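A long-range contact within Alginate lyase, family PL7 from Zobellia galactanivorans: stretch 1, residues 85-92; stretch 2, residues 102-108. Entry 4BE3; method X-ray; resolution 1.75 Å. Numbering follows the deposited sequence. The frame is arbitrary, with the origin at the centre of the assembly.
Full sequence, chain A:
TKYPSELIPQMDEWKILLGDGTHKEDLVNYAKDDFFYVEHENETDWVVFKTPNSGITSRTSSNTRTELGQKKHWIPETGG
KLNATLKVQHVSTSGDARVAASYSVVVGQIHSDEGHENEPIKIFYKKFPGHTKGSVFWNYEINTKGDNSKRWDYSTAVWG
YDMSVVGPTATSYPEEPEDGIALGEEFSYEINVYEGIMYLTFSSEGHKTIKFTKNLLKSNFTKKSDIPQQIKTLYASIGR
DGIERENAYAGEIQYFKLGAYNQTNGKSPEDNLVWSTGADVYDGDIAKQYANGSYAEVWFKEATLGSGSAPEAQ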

# COMPACT_ATOMS: atom_id res chain seq x y z
N THR A 85 9.36 -6.56 18.32
CA THR A 85 9.89 -6.75 19.69
C THR A 85 11.10 -7.60 19.52
O THR A 85 11.05 -8.68 18.88
CB THR A 85 8.84 -7.47 20.58
OG1 THR A 85 7.72 -6.55 20.73
CG2 THR A 85 9.41 -7.72 21.91
N LEU A 86 12.20 -7.23 20.17
CA LEU A 86 13.48 -7.89 19.80
C LEU A 86 14.49 -7.75 20.95
O LEU A 86 14.18 -7.04 21.91
CB LEU A 86 14.10 -7.17 18.54
CG LEU A 86 14.46 -5.65 18.82
CD1 LEU A 86 15.69 -5.34 17.96
CD2 LEU A 86 13.31 -4.74 18.35
N LYS A 87 15.64 -8.43 20.88
CA LYS A 87 16.77 -8.13 21.77
C LYS A 87 17.96 -8.29 20.92
O LYS A 87 18.02 -9.19 20.05
CB LYS A 87 16.74 -8.98 23.03
CG LYS A 87 16.69 -10.49 22.75
CD LYS A 87 16.34 -11.20 24.06
CE LYS A 87 16.50 -12.73 23.80
NZ LYS A 87 16.17 -13.32 25.14
N VAL A 88 18.96 -7.40 21.11
CA VAL A 88 20.19 -7.53 20.41
C VAL A 88 21.06 -8.39 21.24
O VAL A 88 21.23 -8.14 22.43
CB VAL A 88 20.84 -6.12 20.17
CG1 VAL A 88 22.21 -6.25 19.50
CG2 VAL A 88 19.88 -5.27 19.28
N GLN A 89 21.67 -9.41 20.58
CA GLN A 89 22.47 -10.44 21.29
C GLN A 89 23.94 -10.11 21.05
O GLN A 89 24.74 -10.57 21.84
CB GLN A 89 22.21 -11.86 20.79
CG GLN A 89 20.74 -12.24 21.14
CD GLN A 89 20.52 -12.48 22.64
OE1 GLN A 89 20.83 -11.65 23.43
NE2 GLN A 89 19.93 -13.61 23.03
N HIS A 90 24.31 -9.41 19.97
CA HIS A 90 25.72 -9.26 19.76
C HIS A 90 25.96 -8.13 18.78
O HIS A 90 25.17 -8.02 17.86
CB HIS A 90 26.32 -10.55 19.15
CG HIS A 90 27.82 -10.59 19.29
ND1 HIS A 90 28.69 -10.04 18.38
CD2 HIS A 90 28.57 -11.07 20.36
CE1 HIS A 90 29.99 -10.29 18.83
NE2 HIS A 90 29.90 -10.90 20.04
N VAL A 91 26.98 -7.23 19.01
CA VAL A 91 27.46 -6.30 17.99
C VAL A 91 28.97 -6.51 17.84
O VAL A 91 29.57 -7.23 18.65
CB VAL A 91 27.24 -4.82 18.40
CG1 VAL A 91 25.69 -4.47 18.36
CG2 VAL A 91 27.83 -4.59 19.82
N SER A 92 29.57 -5.89 16.83
CA SER A 92 31.02 -6.18 16.65
C SER A 92 31.78 -5.81 17.90
O SER A 92 31.58 -4.71 18.47
CB SER A 92 31.57 -5.35 15.52
OG SER A 92 32.92 -5.66 15.39
N SER A 102 30.64 2.62 14.48
CA SER A 102 31.20 1.37 15.00
C SER A 102 30.31 0.74 16.11
O SER A 102 29.68 1.44 16.87
CB SER A 102 32.58 1.66 15.72
OG SER A 102 33.49 2.01 14.65
N TYR A 103 30.36 -0.57 16.19
CA TYR A 103 29.76 -1.36 17.25
C TYR A 103 28.23 -1.24 17.21
O TYR A 103 27.60 -1.44 18.24
CB TYR A 103 30.20 -0.89 18.66
CG TYR A 103 31.71 -0.55 18.73
CD1 TYR A 103 32.70 -1.49 18.44
CD2 TYR A 103 32.04 0.76 19.11
CE1 TYR A 103 34.06 -1.07 18.54
CE2 TYR A 103 33.38 1.13 19.27
CZ TYR A 103 34.32 0.25 18.91
OH TYR A 103 35.66 0.72 19.07
N SER A 104 27.70 -1.04 16.01
CA SER A 104 26.21 -0.87 16.01
C SER A 104 25.57 -1.80 14.94
O SER A 104 26.22 -2.34 14.02
CB SER A 104 25.87 0.59 15.60
OG SER A 104 26.12 1.04 14.26
N VAL A 105 24.28 -1.85 15.04
CA VAL A 105 23.48 -2.73 14.09
C VAL A 105 22.15 -2.03 13.90
O VAL A 105 21.58 -1.45 14.86
CB VAL A 105 23.31 -4.17 14.66
CG1 VAL A 105 22.61 -4.21 16.03
CG2 VAL A 105 22.46 -5.04 13.69
N VAL A 106 21.65 -1.99 12.65
CA VAL A 106 20.29 -1.35 12.45
C VAL A 106 19.30 -2.53 12.46
O VAL A 106 19.48 -3.56 11.78
CB VAL A 106 20.40 -0.69 11.02
CG1 VAL A 106 18.96 -0.28 10.52
CG2 VAL A 106 21.17 0.68 11.28
N VAL A 107 18.22 -2.29 13.21
CA VAL A 107 17.25 -3.31 13.57
C VAL A 107 15.85 -3.00 12.95
O VAL A 107 14.95 -3.86 13.08
CB VAL A 107 17.08 -3.48 15.08
CG1 VAL A 107 18.43 -3.95 15.61
CG2 VAL A 107 16.65 -2.16 15.77
N GLY A 108 15.71 -1.87 12.30
CA GLY A 108 14.47 -1.55 11.49
C GLY A 108 14.68 -0.31 10.67
O GLY A 108 15.52 0.56 11.06
O HOH W 1 28.19 -4.28 14.73

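Two β-strands can run antiparallel without being neighbours in one sheet, and this pair from an alginate lyase illustrates the case. Strand 85-90 and strand 104-108 point in nearly opposite directions, with 171° between their N-to-C vectors, yet their axes come no closer than 9.6 Å. Adjacent strands of a sheet lie about 5 Å apart, so backbone hydrogen bonding is out of reach here, and no direct hydrogen bond joins the stretches. The spacing is that of layers packed through their side chains: Val88 CA and Val107 CA are 8.6 Å apart. Beyond the strands the chains converge, and Ser92 CA lies 5.0 Å from Tyr103 CA.

The alternation of a β-strand decides which side chains fill the gap. Leu86 and Val88 direct their CA-to-CB bonds toward the partner, as do Val105 and Val107, while the intervening Lys87 and Val106 make no contact across it. Because the strands are antiparallel, the pairings run in reverse order. Leu86 CD1 rests 3.7 Å from Val107 CB; Val88 then touches two valines, its CG2 lying 4.2 Å from Val107 CG1 and its CG1 4.0 Å from Val105 CG1. Val91, past the strand end, extends the row, with its CG1 3.9 Å from Val105 CG1. These contacts are purely apolar, the gain coming from dispersion and from burying hydrocarbon away from solvent.

Where the backbones draw together, polar groups enter. Val91 CB packs 3.4 Å from the carbonyl oxygen Tyr103 O, and Ser92 O approaches the edge of the tyrosine ring, near its plane, at 3.4 Å from Tyr103 CD1. A water completes the junction: it accepts from Ser92 N at 3.0 Å and donates to Ser104 O at 2.9 Å, linking two backbones that form no hydrogen bond directly.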